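Local structure of HpuA (Kingella denitrificans ATCC 33394, 5EC6) at residues K115-C120 and D187-S192. The protein is an outer-membrane lipoprotein that serves as a haemoglobin receptor, binding haemoglobin probably as a step in scavenging iron from the host. Sequence-based numbering, arbitrary orientation.
Sequences KMIACC and DRAVTS
Lys-115 and Asp-187 meet carbon to oxygen at one end: CE of Lys-115 comes within 3.5 Å of OD2 of Asp-187, and the lysine chain runs roughly perpendicular to the aspartate side chain. The amine has turned aside. After an extended run from CA to CE, the last torsion bends (chi4 -53°) and leaves NZ of Lys-115 4.3 Å from OD2 of Asp-187, too far for a salt bridge. A water fills the step, accepting from NZ of Lys-115 at 3.0 Å and donating a weak bond of 3.4 Å to OD2 of Asp-187. At this separation the opposite charges probably still attract, and the water links them, weakly on the carboxylate side. On its other oxygen, OD1, Asp-187 has a long, weak ion pair with Lys-146.

No hydrogen bond joins 115-120 to 187-192, because strand 104-109 pairs antiparallel with both 115-118 and 188-191. The strands curl, bringing these next-but-one neighbours together over one face of 104-109, with CA of Ile-117 only 7.4 Å from CA of Ala-189. Strand 188-191 also pairs with 174-185, a strand of the beta barrel, so the contact lies where 104-109 and 115-118 join that barrel. Further along, the same span is bridged by hydrocarbon alone. Ile-117 holds CG1 anti to its backbone N (chi1 -162°), which swings that branch across. CD1 of Ile-117 lies 3.7 Å from CB of Ala-189. Its CG2 reaches the same buried methyl at 3.9 Å. Ile-117 also packs on His-105 and Met-107 of the intervening strand, while Ala-189 touches Leu-182.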
loop_
_atom_site.group_PDB
_atom_site.type_symbol
_atom_site.label_atom_id
_atom_site.label_comp_id
_atom_site.label_asym_id
_atom_site.label_seq_id
_atom_site.Cartn_x
_atom_site.Cartn_y
_atom_site.Cartn_z
ATOM N N LYS A 115 -2.345 -16.756 8.268
ATOM C CA LYS A 115 -3.295 -15.658 8.443
ATOM C C LYS A 115 -2.960 -14.573 7.400
ATOM O O LYS A 115 -1.840 -14.505 6.924
ATOM C CB LYS A 115 -3.238 -15.018 9.832
ATOM C CG LYS A 115 -3.340 -16.006 10.994
ATOM C CD LYS A 115 -3.271 -15.282 12.324
ATOM C CE LYS A 115 -3.255 -16.232 13.520
ATOM N NZ LYS A 115 -4.385 -17.182 13.455
ATOM N N MET A 116 -3.941 -13.718 7.152
ATOM C CA MET A 116 -3.761 -12.604 6.192
ATOM C C MET A 116 -4.457 -11.352 6.619
ATOM O O MET A 116 -5.542 -11.341 7.185
ATOM C CB MET A 116 -4.258 -13.047 4.824
ATOM C CG MET A 116 -4.138 -12.007 3.719
ATOM S SD MET A 116 -4.808 -12.706 2.216
ATOM C CE MET A 116 -4.729 -11.297 1.102
ATOM N N ILE A 117 -3.839 -10.208 6.306
ATOM C CA ILE A 117 -4.557 -8.947 6.387
ATOM C C ILE A 117 -4.050 -7.998 5.278
ATOM O O ILE A 117 -2.897 -8.128 4.797
ATOM C CB ILE A 117 -4.320 -8.308 7.751
ATOM C CG1 ILE A 117 -5.400 -7.220 8.029
ATOM C CG2 ILE A 117 -2.913 -7.797 7.871
ATOM C CD1 ILE A 117 -5.636 -6.871 9.449
ATOM N N ALA A 118 -4.942 -7.095 4.861
ATOM C CA ALA A 118 -4.644 -6.064 3.869
ATOM C C ALA A 118 -5.368 -4.782 4.245
ATOM O O ALA A 118 -6.196 -4.741 5.171
ATOM C CB ALA A 118 -5.029 -6.529 2.498
ATOM N N CYS A 119 -5.023 -3.684 3.591
ATOM C CA CYS A 119 -5.696 -2.391 3.903
ATOM C C CYS A 119 -7.218 -2.444 3.713
ATOM O O CYS A 119 -7.716 -3.051 2.750
ATOM C CB CYS A 119 -5.245 -1.288 2.984
ATOM S SG CYS A 119 -5.423 0.424 3.682
ATOM N N CYS A 120 -7.957 -1.772 4.603
ATOM C CA CYS A 120 -9.393 -1.567 4.378
ATOM C C CYS A 120 -9.603 -0.426 3.398
ATOM O O CYS A 120 -9.767 0.736 3.791
ATOM C CB CYS A 120 -10.135 -1.276 5.689
ATOM S SG CYS A 120 -9.558 0.172 6.625
ATOM N N ASP A 187 0.406 -12.377 16.636
ATOM C CA ASP A 187 -0.788 -12.795 15.910
ATOM C C ASP A 187 -1.752 -11.675 15.446
ATOM O O ASP A 187 -2.749 -11.957 14.750
ATOM C CB ASP A 187 -1.548 -13.910 16.695
ATOM C CG ASP A 187 -1.089 -15.308 16.321
ATOM O OD1 ASP A 187 -0.042 -15.439 15.645
ATOM O OD2 ASP A 187 -1.780 -16.282 16.704
ATOM N N ARG A 188 -1.416 -10.415 15.758
ATOM C CA ARG A 188 -2.243 -9.296 15.338
ATOM C C ARG A 188 -1.471 -8.378 14.408
ATOM O O ARG A 188 -0.254 -8.240 14.485
ATOM C CB ARG A 188 -2.755 -8.512 16.519
ATOM C CG ARG A 188 -3.943 -9.311 17.107
ATOM C CD ARG A 188 -4.396 -8.707 18.376
ATOM N NE ARG A 188 -5.302 -7.599 18.166
ATOM C CZ ARG A 188 -6.581 -7.662 17.821
ATOM N NH1 ARG A 188 -7.222 -8.828 17.556
ATOM N NH2 ARG A 188 -7.232 -6.516 17.740
ATOM N N ALA A 189 -2.225 -7.756 13.556
ATOM C CA ALA A 189 -1.724 -6.630 12.806
ATOM C C ALA A 189 -1.755 -5.364 13.638
ATOM O O ALA A 189 -2.751 -5.059 14.303
ATOM C CB ALA A 189 -2.584 -6.448 11.562
ATOM N N VAL A 190 -0.672 -4.596 13.589
ATOM C CA VAL A 190 -0.588 -3.371 14.336
ATOM C C VAL A 190 -0.231 -2.244 13.356
ATOM O O VAL A 190 0.544 -2.445 12.419
ATOM C CB VAL A 190 0.409 -3.454 15.504
ATOM C CG1 VAL A 190 -0.137 -4.415 16.563
ATOM C CG2 VAL A 190 1.798 -3.907 15.106
ATOM N N THR A 191 -0.850 -1.109 13.573
ATOM C CA THR A 191 -0.767 0.016 12.631
ATOM C C THR A 191 -0.283 1.291 13.272
ATOM O O THR A 191 -0.448 1.553 14.491
ATOM C CB THR A 191 -2.080 0.217 11.881
ATOM O OG1 THR A 191 -3.201 0.263 12.811
ATOM C CG2 THR A 191 -2.289 -0.886 10.873
ATOM N N SER A 192 0.346 2.130 12.446
ATOM C CA SER A 192 0.826 3.430 12.870
ATOM C C SER A 192 -0.325 4.377 13.222
ATOM O O SER A 192 -1.447 4.217 12.759
ATOM C CB SER A 192 1.697 4.041 11.761
ATOM O OG SER A 192 0.976 4.141 10.564
HETATM O O HOH W 1 -2.981 -19.081 15.245
#